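Local coordinates for putative Hit-like protein involved in cell-cycle regulation (Streptococcus mutans, PDB 3L7X) that binds zinc and is a HIT-like protein, probably a nucleotide-binding phosphoramidase or hydrolase of the HINT group, thought to act in cell-cycle regulation, at residues I48-V53 with L60-I65; T73-K78 with A97-I102; E79-A84 with Q89-N94; H135-F140 with D144-R149. All blocks are in the same frame, centred on the assembly; numbering follows the deposited sequence.

Contact 1: residues I48-V53 with L60-I65; sequences IPSSKV and LAFLDI
With chi1 at 47°, Phe-62 holds CG between its own backbone N and carbonyl carbon, which leaves CB under the Ser-51 carbonyl and the start of the ring beside Ser-50 CB, while Leu-60, CG anti to the backbone N, brings CD1 against the aliphatic run of Lys-52. The lysine chain is extended and crosses the leucine at about a right angle, CD lying 3.5 Å from Leu-60 CD1; its ammonium goes on to a salt bridge with Glu-55. Lys-52 and Phe-62 form a non-hydrogen-bonded antiparallel pair with CA atoms 4.1 Å apart, and the bonds fall on the residues flanking it: Leu-63 N to Ser-51 O at 2.8 Å, and Val-53 N to Ala-61 O at 2.9 Å, the latter nearly straight at 176°. Away from Lys-52 and Phe-62, on the other face, Val-53 CG2 packs on Ala-61 CB at 3.7 Å and CG1 sits against Leu-63 CG. This is the hairpin of strands 52-55 and 59-63 at one margin of the sheet, where Ala-61 also bonds through its backbone to Tyr-54. Its two faces are apolar: Leu-60 packs on Ile-43 of helix 39-45, while Val-53 and Leu-63 meet Ile-167 of the second subunit.

Contact 2: residues T73-K78 with A97-I102; sequences TLVIPK and ARIPKI
The antiparallel sheet of the HIT fold carries helix 99-110 on one face, and this contact is where its central strand 73-77 meets residues 99-102 of that helix. Val-75 alone bridges from the strand. Its chi1 of -176° sets CG1 anti to the backbone N and aims that methyl at the helix, where it lies 4.1 Å from Ile-99 CG1 and equally 4.1 Å from Ile-102 CD1. Val-75 CG2 adds a second, slightly longer touch to the same Ile-102 methyl. The two isoleucines approach differently: Ile-102 reaches down from the helix to meet the valine tip to tip, whereas Ile-99 crosses it obliquely and offers the flank of its chain at CG1. They are three positions apart, so they stand on the same side of the helix, with the valine CG1 facing both. Leu-136 of the neighbouring strand 134-139 touches Val-75 and both isoleucines, and Tyr-54 of strand 52-55 packs on Ile-102. All three side chains are buried and purely hydrocarbon. Helix and strand are therefore held together here by van der Waals packing, with no polar atom among the side-chain atoms that touch.

Contact 3: residues E79-A84 with Q89-N94; sequences EHVRNA and QTQAAN. With ZN (zinc ion), chain B.
The loop that supplies one histidine of the zinc site runs past the start of helix 89-97, and Gln-91 of that helix is what it touches. Gln-91 NE2 gives a nearly straight hydrogen bond to Glu-79 OE2, 2.8 Å long with 171° at the hydrogen. The acceptor lies practically in the amide plane, yet the carboxylate is met from above its own plane, 60° out of it, and the two flat groups stand almost perpendicular, 84° apart. Both side chains are extended and cross at about a right angle; with CG anti to the backbone N, Glu-79 carries its carboxylate from the loop as far as the glutamine. The same NE2 also donates to a water at 3.0 Å, which in turn donates to His-80 O at 2.8 Å, so the amide nitrogen serves two acceptors. His-80 points away from helix 89-97 at its CB and binds the zinc ion through ND1 at 2.1 Å. Cys-38, Cys-41 and His-131 complete this Cys2His2 site, with the two cysteines in a CxxC arrangement. Within the HIT domain the loop lies between strand 73-77 and helix 89-97. Gln-91 OE1 rests 3.9 Å from Val-81 CG2 and accepts a hydrogen bond from Thr-88 N, which fixes which way round the amide lies. Val-81 itself is buried, joined through its backbone to Ala-132 of the predicted histidine triad motif.

Contact 4: residues H135-F140 with D144-R149; sequences HLVPRF and DEFDIR. With NA (sodium ion), chain C.
Asp-144 OD2 takes two hydrogen bonds from the strand beside it: Phe-140 N at 2.9 Å on the syn side, and Arg-139 NE at 3.1 Å on the anti side. The two donors come from opposite faces of the carboxylate plane, and the second bond belongs to a salt bridge that lies within the guanidinium plane. Asp-144 OD1 meets the ring edge of Phe-140 at CD2. Bends at chi2 and chi3 bring the arginine's guanidinium to the edge of the Phe-146 ring, whose CD2 lies over one guanidinium face, planes 76° apart. Its NH1 donates to a water at 2.9 Å, which also accepts from Ile-148 N, and to Asn-116 OD1 of strand 114-121. Phe-146 O lies over a face of the guanidinium, 3.3 Å from NH2, but at too poor an angle for a bond. Beyond the arginine, Val-137 CG1 makes a CH-pi contact 3.8 Å from the Phe-146 ring centroid, almost on its normal. His-135 NE2 and His-133 bind a sodium ion that also carries two waters. Strand 134-139, which opens on the end of the predicted His-x-His-x-His motif, passes by a short loop into residues 147-149, which pair antiparallel with the second subunit.

Overall arrangement
From the N terminus, contact 1 closes first, a short hairpin loop between strands 52-55 and 59-63. Strand 59-63 pairs with strand 73-77, which follows it in the chain, through backbone bonds such as Leu-60 O to Ile-76 N, so contact 2 starts from the neighbouring strand. Contact 2 closes a longer loop back from helix 99-110, and contact 3 is nested inside it: residues 79-84 continue directly from 73-78, and helix 89-97 leads on to helix 99-110. Contact 4 comes last, in series with the rest; its strand pairs with 73-77 (Thr-73 O to Leu-136 N). Contacts 1, 2 and 4 therefore share one sheet, contact 3 lies about 24 Å from contact 4 between centres, and all four touch the second subunit.

Contact 1: residues I48-V53 with L60-I65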
loop_
_atom_site.group_PDB
_atom_site.type_symbol
_atom_site.label_atom_id
_atom_site.label_comp_id
_atom_site.label_asym_id
_atom_site.label_seq_id
_atom_site.Cartn_x
_atom_site.Cartn_y
_atom_site.Cartn_z
ATOM N N ILE A 48 -22.943 -9.524 -8.071
ATOM C CA ILE A 48 -22.219 -9.256 -9.310
ATOM C C ILE A 48 -20.945 -10.121 -9.290
ATOM O O ILE A 48 -20.317 -10.233 -8.244
ATOM C CB ILE A 48 -21.808 -7.766 -9.335
ATOM C CG1 ILE A 48 -23.074 -6.900 -9.311
ATOM C CG2 ILE A 48 -20.939 -7.420 -10.523
ATOM C CD1 ILE A 48 -22.789 -5.433 -9.567
ATOM N N PRO A 49 -20.594 -10.750 -10.426
ATOM C CA PRO A 49 -19.506 -11.707 -10.527
ATOM C C PRO A 49 -18.160 -10.965 -10.594
ATOM O O PRO A 49 -18.075 -9.801 -10.985
ATOM C CB PRO A 49 -19.737 -12.410 -11.879
ATOM C CG PRO A 49 -20.787 -11.699 -12.556
ATOM C CD PRO A 49 -21.251 -10.530 -11.730
ATOM N N SER A 50 -17.128 -11.674 -10.184
ATOM C CA SER A 50 -15.768 -11.093 -10.232
ATOM C C SER A 50 -14.817 -12.232 -10.550
ATOM O O SER A 50 -15.184 -13.409 -10.408
ATOM C CB SER A 50 -15.435 -10.422 -8.887
ATOM O OG SER A 50 -15.341 -11.366 -7.849
ATOM N N SER A 51 -13.608 -11.912 -11.025
ATOM C CA SER A 51 -12.642 -12.962 -11.323
ATOM C C SER A 51 -11.814 -13.232 -10.091
ATOM O O SER A 51 -10.725 -12.674 -9.972
ATOM C CB SER A 51 -11.680 -12.551 -12.449
ATOM O OG SER A 51 -12.401 -12.116 -13.590
ATOM N N LYS A 52 -12.294 -14.101 -9.209
ATOM C CA LYS A 52 -11.761 -14.238 -7.866
ATOM C C LYS A 52 -10.445 -14.997 -7.835
ATOM O O LYS A 52 -10.225 -15.996 -8.567
ATOM C CB LYS A 52 -12.735 -14.961 -6.936
ATOM C CG LYS A 52 -13.907 -14.156 -6.513
ATOM C CD LYS A 52 -14.737 -14.866 -5.441
ATOM C CE LYS A 52 -16.183 -14.292 -5.408
ATOM N NZ LYS A 52 -16.993 -14.906 -4.328
ATOM N N VAL A 53 -9.561 -14.505 -6.991
ATOM C CA VAL A 53 -8.286 -15.191 -6.769
ATOM C C VAL A 53 -8.080 -15.627 -5.316
ATOM O O VAL A 53 -7.322 -16.547 -5.042
ATOM C CB VAL A 53 -7.068 -14.395 -7.280
ATOM C CG1 VAL A 53 -7.136 -14.174 -8.802
ATOM C CG2 VAL A 53 -6.937 -13.059 -6.596
ATOM N N LEU A 60 -11.597 -10.125 0.127
ATOM C CA LEU A 60 -11.813 -10.699 -1.190
ATOM C C LEU A 60 -10.796 -10.085 -2.163
ATOM O O LEU A 60 -10.589 -8.851 -2.191
ATOM C CB LEU A 60 -13.289 -10.401 -1.686
ATOM C CG LEU A 60 -13.522 -10.849 -3.132
ATOM C CD1 LEU A 60 -13.507 -12.409 -3.263
ATOM C CD2 LEU A 60 -14.874 -10.309 -3.621
ATOM N N ALA A 61 -10.172 -10.930 -2.998
ATOM C CA ALA A 61 -9.240 -10.395 -4.014
ATOM C C ALA A 61 -9.706 -10.932 -5.352
ATOM O O ALA A 61 -10.074 -12.100 -5.450
ATOM C CB ALA A 61 -7.780 -10.868 -3.734
ATOM N N PHE A 62 -9.719 -10.089 -6.375
ATOM C CA PHE A 62 -10.129 -10.528 -7.717
ATOM C C PHE A 62 -9.275 -9.781 -8.732
ATOM O O PHE A 62 -8.672 -8.739 -8.405
ATOM C CB PHE A 62 -11.631 -10.209 -7.972
ATOM C CG PHE A 62 -12.032 -8.800 -7.574
ATOM C CD1 PHE A 62 -11.860 -7.706 -8.477
ATOM C CD2 PHE A 62 -12.630 -8.574 -6.337
ATOM C CE1 PHE A 62 -12.245 -6.360 -8.105
ATOM C CE2 PHE A 62 -13.045 -7.219 -5.956
ATOM C CZ PHE A 62 -12.828 -6.136 -6.852
ATOM N N LEU A 63 -9.137 -10.329 -9.940
ATOM C CA LEU A 63 -8.400 -9.615 -10.990
ATOM C C LEU A 63 -9.107 -8.303 -11.345
ATOM O O LEU A 63 -10.332 -8.242 -11.494
ATOM C CB LEU A 63 -8.207 -10.444 -12.277
ATOM C CG LEU A 63 -7.394 -11.722 -12.026
ATOM C CD1 LEU A 63 -7.380 -12.625 -13.287
ATOM C CD2 LEU A 63 -5.915 -11.346 -11.621
ATOM N N ASP A 64 -8.309 -7.242 -11.512
ATOM C CA ASP A 64 -8.878 -6.008 -12.034
ATOM C C ASP A 64 -9.130 -6.201 -13.529
ATOM O O ASP A 64 -8.239 -6.550 -14.279
ATOM C CB ASP A 64 -7.891 -4.838 -11.804
ATOM C CG ASP A 64 -8.551 -3.509 -12.104
ATOM O OD1 ASP A 64 -9.033 -3.276 -13.273
ATOM O OD2 ASP A 64 -8.710 -2.695 -11.164
ATOM N N ILE A 65 -10.383 -6.047 -13.972
ATOM C CA ILE A 65 -10.697 -6.343 -15.320
ATOM C C ILE A 65 -9.939 -5.548 -16.358
ATOM O O ILE A 65 -9.771 -6.017 -17.500
ATOM C CB ILE A 65 -12.280 -6.113 -15.494
ATOM C CG1 ILE A 65 -12.857 -7.475 -15.389
ATOM C CG2 ILE A 65 -12.590 -5.301 -16.711
ATOM C CD1 ILE A 65 -12.826 -7.995 -14.098
#

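Contact 2: residues T73-K78 with A97-I102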
loop_
_atom_site.group_PDB
_atom_site.type_symbol
_atom_site.label_atom_id
_atom_site.label_comp_id
_atom_site.label_asym_id
_atom_site.label_seq_id
_atom_site.Cartn_x
_atom_site.Cartn_y
_atom_site.Cartn_z
ATOM N N THR A 73 -4.412 -7.116 -9.655
ATOM C CA THR A 73 -5.450 -7.668 -8.749
ATOM C C THR A 73 -5.873 -6.588 -7.785
ATOM O O THR A 73 -5.019 -5.738 -7.415
ATOM C CB THR A 73 -4.803 -8.894 -7.912
ATOM O OG1 THR A 73 -4.616 -9.973 -8.827
ATOM C CG2 THR A 73 -5.733 -9.380 -6.810
ATOM N N LEU A 74 -7.152 -6.593 -7.344
ATOM C CA LEU A 74 -7.555 -5.701 -6.283
ATOM C C LEU A 74 -7.832 -6.589 -5.082
ATOM O O LEU A 74 -8.459 -7.662 -5.208
ATOM C CB LEU A 74 -8.887 -4.913 -6.561
ATOM C CG LEU A 74 -8.823 -4.011 -7.789
ATOM C CD1 LEU A 74 -10.106 -3.184 -7.884
ATOM C CD2 LEU A 74 -7.590 -2.993 -7.690
ATOM N N VAL A 75 -7.378 -6.133 -3.916
ATOM C CA VAL A 75 -7.728 -6.802 -2.641
ATOM C C VAL A 75 -8.611 -5.847 -1.856
ATOM O O VAL A 75 -8.258 -4.687 -1.667
ATOM C CB VAL A 75 -6.449 -7.105 -1.815
ATOM C CG1 VAL A 75 -6.822 -7.898 -0.528
ATOM C CG2 VAL A 75 -5.423 -7.883 -2.702
ATOM N N ILE A 76 -9.821 -6.315 -1.498
ATOM C CA ILE A 76 -10.764 -5.440 -0.789
ATOM C C ILE A 76 -11.226 -6.014 0.531
ATOM O O ILE A 76 -11.280 -7.210 0.688
ATOM C CB ILE A 76 -11.997 -5.105 -1.682
ATOM C CG1 ILE A 76 -12.864 -6.361 -1.877
ATOM C CG2 ILE A 76 -11.526 -4.605 -3.058
ATOM C CD1 ILE A 76 -14.208 -6.008 -2.640
ATOM N N PRO A 77 -11.564 -5.151 1.492
ATOM C CA PRO A 77 -12.207 -5.719 2.698
ATOM C C PRO A 77 -13.659 -6.072 2.392
ATOM O O PRO A 77 -14.258 -5.374 1.616
ATOM C CB PRO A 77 -12.201 -4.549 3.683
ATOM C CG PRO A 77 -12.083 -3.313 2.864
ATOM C CD PRO A 77 -11.531 -3.682 1.494
ATOM N N LYS A 78 -14.178 -7.134 2.985
ATOM C CA LYS A 78 -15.604 -7.424 2.859
ATOM C C LYS A 78 -16.445 -6.359 3.549
ATOM O O LYS A 78 -17.536 -6.039 3.087
ATOM C CB LYS A 78 -15.847 -8.808 3.398
ATOM C CG LYS A 78 -15.282 -9.834 2.449
ATOM C CD LYS A 78 -15.722 -11.225 2.833
ATOM C CE LYS A 78 -15.406 -12.229 1.747
ATOM N NZ LYS A 78 -15.874 -13.573 2.201
ATOM N N ALA A 97 -2.896 -7.754 6.272
ATOM C CA ALA A 97 -2.274 -8.996 6.739
ATOM C C ALA A 97 -2.219 -10.051 5.622
ATOM O O ALA A 97 -1.308 -10.837 5.556
ATOM C CB ALA A 97 -3.080 -9.548 7.924
ATOM N N ARG A 98 -3.244 -10.074 4.767
ATOM C CA ARG A 98 -3.352 -11.102 3.719
ATOM C C ARG A 98 -2.497 -10.769 2.482
ATOM O O ARG A 98 -2.264 -11.624 1.632
ATOM C CB ARG A 98 -4.809 -11.201 3.192
ATOM C CG ARG A 98 -5.961 -10.818 4.123
ATOM C CD ARG A 98 -5.939 -11.553 5.424
ATOM N NE ARG A 98 -7.231 -12.051 5.957
ATOM C CZ ARG A 98 -7.822 -11.630 7.081
ATOM N NH1 ARG A 98 -7.329 -10.627 7.803
ATOM N NH2 ARG A 98 -8.947 -12.216 7.501
ATOM N N ILE A 99 -2.008 -9.538 2.398
ATOM C CA ILE A 99 -1.469 -9.080 1.124
ATOM C C ILE A 99 -0.136 -9.791 0.732
ATOM O O ILE A 99 0.030 -10.198 -0.413
ATOM C CB ILE A 99 -1.493 -7.589 1.045
ATOM C CG1 ILE A 99 -2.971 -7.178 0.657
ATOM C CG2 ILE A 99 -0.460 -7.087 0.013
ATOM C CD1 ILE A 99 -3.226 -5.746 0.597
ATOM N N PRO A 100 0.783 -9.994 1.691
ATOM C CA PRO A 100 2.010 -10.709 1.281
ATOM C C PRO A 100 1.769 -12.094 0.641
ATOM O O PRO A 100 2.378 -12.440 -0.394
ATOM C CB PRO A 100 2.814 -10.841 2.605
ATOM C CG PRO A 100 2.407 -9.570 3.404
ATOM C CD PRO A 100 0.854 -9.437 3.058
ATOM N N LYS A 101 0.852 -12.853 1.231
ATOM C CA LYS A 101 0.571 -14.194 0.745
ATOM C C LYS A 101 -0.043 -14.117 -0.670
ATOM O O LYS A 101 0.337 -14.887 -1.585
ATOM C CB LYS A 101 -0.331 -14.909 1.758
ATOM C CG LYS A 101 -1.109 -16.093 1.246
ATOM C CD LYS A 101 -2.227 -16.417 2.249
ATOM C CE LYS A 101 -3.161 -17.511 1.739
ATOM N NZ LYS A 101 -4.089 -18.047 2.796
ATOM N N ILE A 102 -0.957 -13.152 -0.878
ATOM C CA ILE A 102 -1.574 -13.021 -2.185
ATOM C C ILE A 102 -0.553 -12.572 -3.211
ATOM O O ILE A 102 -0.501 -13.093 -4.339
ATOM C CB ILE A 102 -2.785 -12.059 -2.133
ATOM C CG1 ILE A 102 -3.839 -12.624 -1.144
ATOM C CG2 ILE A 102 -3.375 -11.849 -3.573
ATOM C CD1 ILE A 102 -4.982 -11.583 -0.788
#

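Contact 3: residues E79-A84 with Q89-N94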
loop_
_atom_site.group_PDB
_atom_site.type_symbol
_atom_site.label_atom_id
_atom_site.label_comp_id
_atom_site.label_asym_id
_atom_site.label_seq_id
_atom_site.Cartn_x
_atom_site.Cartn_y
_atom_site.Cartn_z
ATOM N N GLU A 79 -15.968 -5.862 4.683
ATOM C CA GLU A 79 -16.599 -4.743 5.346
ATOM C C GLU A 79 -16.307 -3.443 4.582
ATOM O O GLU A 79 -15.130 -3.111 4.349
ATOM C CB GLU A 79 -16.085 -4.627 6.802
ATOM C CG GLU A 79 -16.626 -3.376 7.500
ATOM C CD GLU A 79 -16.004 -3.178 8.846
ATOM O OE1 GLU A 79 -16.709 -3.303 9.853
ATOM O OE2 GLU A 79 -14.788 -2.933 8.925
ATOM N N HIS A 80 -17.351 -2.718 4.204
ATOM C CA HIS A 80 -17.173 -1.490 3.442
ATOM C C HIS A 80 -16.491 -0.427 4.316
ATOM O O HIS A 80 -16.849 -0.199 5.472
ATOM C CB HIS A 80 -18.531 -0.943 2.941
ATOM C CG HIS A 80 -18.395 0.362 2.208
ATOM N ND1 HIS A 80 -18.367 0.435 0.843
ATOM C CD2 HIS A 80 -18.217 1.632 2.653
ATOM C CE1 HIS A 80 -18.223 1.696 0.463
ATOM N NE2 HIS A 80 -18.111 2.445 1.547
ATOM N N VAL A 81 -15.474 0.207 3.726
ATOM C CA VAL A 81 -14.917 1.436 4.221
ATOM C C VAL A 81 -14.441 2.236 3.016
ATOM O O VAL A 81 -14.125 1.647 1.997
ATOM C CB VAL A 81 -13.765 1.129 5.234
ATOM C CG1 VAL A 81 -12.601 0.290 4.538
ATOM C CG2 VAL A 81 -13.218 2.481 5.831
ATOM N N ARG A 82 -14.414 3.563 3.090
ATOM C CA ARG A 82 -14.236 4.336 1.846
ATOM C C ARG A 82 -12.816 4.135 1.228
ATOM O O ARG A 82 -12.695 3.984 0.015
ATOM C CB ARG A 82 -14.490 5.814 2.090
ATOM C CG ARG A 82 -14.412 6.692 0.871
ATOM C CD ARG A 82 -14.743 8.102 1.288
ATOM N NE ARG A 82 -14.548 9.146 0.271
ATOM C CZ ARG A 82 -15.530 9.571 -0.544
ATOM N NH1 ARG A 82 -16.759 9.021 -0.445
ATOM N NH2 ARG A 82 -15.312 10.584 -1.389
ATOM N N ASN A 83 -11.793 4.204 2.080
ATOM C CA ASN A 83 -10.391 4.159 1.639
ATOM C C ASN A 83 -9.547 4.102 2.918
ATOM O O ASN A 83 -10.081 4.048 4.023
ATOM C CB ASN A 83 -10.062 5.383 0.734
ATOM C CG ASN A 83 -10.351 6.712 1.426
ATOM O OD1 ASN A 83 -10.254 6.811 2.670
ATOM N ND2 ASN A 83 -10.682 7.745 0.634
ATOM N N ALA A 84 -8.210 4.051 2.794
ATOM C CA ALA A 84 -7.399 3.944 4.023
ATOM C C ALA A 84 -7.391 5.193 4.902
ATOM O O ALA A 84 -7.214 5.108 6.138
ATOM C CB ALA A 84 -5.934 3.618 3.622
ATOM N N GLN A 89 -7.293 1.178 12.893
ATOM C CA GLN A 89 -6.040 0.409 12.815
ATOM C C GLN A 89 -6.412 -1.063 12.585
ATOM O O GLN A 89 -5.722 -1.776 11.836
ATOM C CB GLN A 89 -5.135 0.651 14.033
ATOM C CG GLN A 89 -5.743 0.434 15.283
ATOM C CD GLN A 89 -4.751 0.729 16.396
ATOM O OE1 GLN A 89 -4.097 1.786 16.415
ATOM N NE2 GLN A 89 -4.598 -0.225 17.300
ATOM N N THR A 90 -7.554 -1.476 13.158
ATOM C CA THR A 90 -7.999 -2.847 12.980
ATOM C C THR A 90 -8.382 -3.154 11.528
ATOM O O THR A 90 -8.025 -4.197 10.995
ATOM C CB THR A 90 -9.170 -3.180 13.922
ATOM O OG1 THR A 90 -8.675 -3.156 15.267
ATOM C CG2 THR A 90 -9.686 -4.563 13.634
ATOM N N GLN A 91 -9.114 -2.241 10.897
ATOM C CA GLN A 91 -9.452 -2.418 9.503
ATOM C C GLN A 91 -8.216 -2.518 8.602
ATOM O O GLN A 91 -8.175 -3.350 7.672
ATOM C CB GLN A 91 -10.321 -1.269 9.006
ATOM C CG GLN A 91 -11.799 -1.339 9.535
ATOM C CD GLN A 91 -12.577 -0.104 9.223
ATOM O OE1 GLN A 91 -12.056 1.002 9.232
ATOM N NE2 GLN A 91 -13.915 -0.268 9.051
ATOM N N ALA A 92 -7.201 -1.680 8.890
ATOM C CA ALA A 92 -5.997 -1.627 8.046
ATOM C C ALA A 92 -5.179 -2.897 8.330
ATOM O O ALA A 92 -4.730 -3.542 7.399
ATOM C CB ALA A 92 -5.185 -0.375 8.352
ATOM N N ALA A 93 -5.077 -3.276 9.595
ATOM C CA ALA A 93 -4.289 -4.463 9.931
ATOM C C ALA A 93 -4.920 -5.685 9.270
ATOM O O ALA A 93 -4.227 -6.497 8.677
ATOM C CB ALA A 93 -4.164 -4.633 11.426
ATOM N N ASN A 94 -6.249 -5.805 9.340
ATOM C CA ASN A 94 -6.897 -6.958 8.723
ATOM C C ASN A 94 -6.787 -7.048 7.209
ATOM O O ASN A 94 -6.564 -8.139 6.667
ATOM C CB ASN A 94 -8.402 -6.959 9.030
ATOM C CG ASN A 94 -8.731 -7.618 10.325
ATOM O OD1 ASN A 94 -7.963 -8.429 10.846
ATOM N ND2 ASN A 94 -9.926 -7.312 10.851
HETATM ZN ZN ZN B . -18.709 -1.104 -0.604
HETATM O O HOH W 1 -16.213 1.129 7.833
#

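Contact 4: residues H135-F140 with D144-R149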
loop_
_atom_site.group_PDB
_atom_site.type_symbol
_atom_site.label_atom_id
_atom_site.label_comp_id
_atom_site.label_asym_id
_atom_site.label_seq_id
_atom_site.Cartn_x
_atom_site.Cartn_y
_atom_site.Cartn_z
ATOM N N HIS A 135 -4.370 -2.178 -4.832
ATOM C CA HIS A 135 -3.948 -2.776 -6.114
ATOM C C HIS A 135 -2.655 -3.601 -5.877
ATOM O O HIS A 135 -1.770 -3.131 -5.176
ATOM C CB HIS A 135 -3.463 -1.714 -7.080
ATOM C CG HIS A 135 -4.519 -0.744 -7.514
ATOM N ND1 HIS A 135 -5.094 -0.804 -8.768
ATOM C CD2 HIS A 135 -5.074 0.313 -6.884
ATOM C CE1 HIS A 135 -5.980 0.169 -8.887
ATOM N NE2 HIS A 135 -5.987 0.870 -7.759
ATOM N N LEU A 136 -2.596 -4.783 -6.489
ATOM C CA LEU A 136 -1.290 -5.550 -6.582
ATOM C C LEU A 136 -0.993 -5.552 -8.056
ATOM O O LEU A 136 -1.760 -6.102 -8.830
ATOM C CB LEU A 136 -1.459 -6.974 -6.068
ATOM C CG LEU A 136 -2.072 -7.111 -4.665
ATOM C CD1 LEU A 136 -2.121 -8.618 -4.245
ATOM C CD2 LEU A 136 -1.322 -6.339 -3.635
ATOM N N VAL A 137 0.084 -4.896 -8.469
ATOM C CA VAL A 137 0.379 -4.685 -9.901
ATOM C C VAL A 137 1.710 -5.416 -10.154
ATOM O O VAL A 137 2.825 -4.879 -9.851
ATOM C CB VAL A 137 0.555 -3.197 -10.222
ATOM C CG1 VAL A 137 0.842 -2.987 -11.698
ATOM C CG2 VAL A 137 -0.700 -2.376 -9.784
ATOM N N PRO A 138 1.634 -6.607 -10.731
ATOM C CA PRO A 138 2.909 -7.312 -11.083
ATOM C C PRO A 138 3.692 -6.491 -12.091
ATOM O O PRO A 138 3.126 -5.814 -12.992
ATOM C CB PRO A 138 2.383 -8.619 -11.713
ATOM C CG PRO A 138 1.027 -8.874 -10.971
ATOM C CD PRO A 138 0.443 -7.427 -11.044
ATOM N N ARG A 139 5.025 -6.567 -12.020
ATOM C CA ARG A 139 5.867 -5.795 -12.897
ATOM C C ARG A 139 6.841 -6.783 -13.616
ATOM O O ARG A 139 7.271 -7.803 -13.043
ATOM C CB ARG A 139 6.691 -4.742 -12.117
ATOM C CG ARG A 139 5.802 -3.704 -11.361
ATOM C CD ARG A 139 4.983 -2.915 -12.423
ATOM N NE ARG A 139 5.880 -2.184 -13.377
ATOM C CZ ARG A 139 6.428 -0.992 -13.126
ATOM N NH1 ARG A 139 6.280 -0.372 -11.940
ATOM N NH2 ARG A 139 7.147 -0.405 -14.071
ATOM N N PHE A 140 7.080 -6.520 -14.895
ATOM C CA PHE A 140 7.857 -7.410 -15.758
ATOM C C PHE A 140 8.990 -6.621 -16.435
ATOM O O PHE A 140 8.751 -5.655 -17.148
ATOM C CB PHE A 140 6.904 -8.029 -16.813
ATOM C CG PHE A 140 5.742 -8.712 -16.211
ATOM C CD1 PHE A 140 5.829 -10.066 -15.857
ATOM C CD2 PHE A 140 4.552 -8.005 -15.947
ATOM C CE1 PHE A 140 4.779 -10.729 -15.277
ATOM C CE2 PHE A 140 3.487 -8.664 -15.366
ATOM C CZ PHE A 140 3.568 -10.004 -15.017
ATOM N N ASP A 144 6.580 -3.177 -19.285
ATOM C CA ASP A 144 5.264 -2.588 -18.946
ATOM C C ASP A 144 5.010 -1.174 -19.450
ATOM O O ASP A 144 5.897 -0.330 -19.508
ATOM C CB ASP A 144 5.064 -2.555 -17.396
ATOM C CG ASP A 144 5.037 -3.942 -16.793
ATOM O OD1 ASP A 144 4.395 -4.838 -17.433
ATOM O OD2 ASP A 144 5.659 -4.115 -15.728
ATOM N N GLU A 145 3.746 -0.882 -19.711
ATOM C CA GLU A 145 3.368 0.473 -20.056
ATOM C C GLU A 145 2.905 1.154 -18.757
ATOM O O GLU A 145 2.793 2.374 -18.659
ATOM C CB GLU A 145 2.245 0.407 -21.068
ATOM C CG GLU A 145 2.663 -0.342 -22.351
ATOM C CD GLU A 145 2.986 0.612 -23.475
ATOM O OE1 GLU A 145 2.777 0.219 -24.646
ATOM O OE2 GLU A 145 3.440 1.756 -23.204
ATOM N N PHE A 146 2.661 0.324 -17.772
ATOM C CA PHE A 146 2.468 0.806 -16.403
ATOM C C PHE A 146 3.700 1.479 -15.790
ATOM O O PHE A 146 4.809 1.003 -15.947
ATOM C CB PHE A 146 2.033 -0.323 -15.495
ATOM C CG PHE A 146 1.749 0.146 -14.082
ATOM C CD1 PHE A 146 0.527 0.666 -13.767
ATOM C CD2 PHE A 146 2.698 0.098 -13.115
ATOM C CE1 PHE A 146 0.260 1.140 -12.482
ATOM C CE2 PHE A 146 2.444 0.543 -11.832
ATOM C CZ PHE A 146 1.213 1.070 -11.497
ATOM N N ASP A 147 3.503 2.563 -15.049
ATOM C CA ASP A 147 4.647 3.289 -14.495
ATOM C C ASP A 147 4.206 4.209 -13.366
ATOM O O ASP A 147 3.121 4.700 -13.396
ATOM C CB ASP A 147 5.226 4.175 -15.603
ATOM C CG ASP A 147 6.542 4.777 -15.231
ATOM O OD1 ASP A 147 7.364 4.066 -14.602
ATOM O OD2 ASP A 147 6.718 5.973 -15.543
ATOM N N ILE A 148 5.083 4.471 -12.380
ATOM C CA ILE A 148 4.827 5.498 -11.362
ATOM C C ILE A 148 5.889 6.577 -11.573
ATOM O O ILE A 148 7.068 6.234 -11.611
ATOM C CB ILE A 148 4.939 4.937 -9.922
ATOM C CG1 ILE A 148 4.033 3.669 -9.759
ATOM C CG2 ILE A 148 4.583 6.057 -8.901
ATOM C CD1 ILE A 148 4.016 3.031 -8.367
ATOM N N ARG A 149 5.479 7.828 -11.763
ATOM C CA ARG A 149 6.400 8.970 -11.968
ATOM C C ARG A 149 6.837 9.600 -10.652
ATOM O O ARG A 149 6.239 10.558 -10.180
ATOM C CB ARG A 149 5.713 10.041 -12.823
ATOM C CG ARG A 149 6.647 11.115 -13.396
ATOM C CD ARG A 149 5.900 12.172 -14.220
HETATM NA NA NA C . -7.862 3.021 -7.046
HETATM O O HOH W 2 7.249 2.301 -11.568
HETATM O O HOH W 3 -7.554 4.402 -9.222
HETATM O O HOH W 4 -7.068 2.244 -4.400
#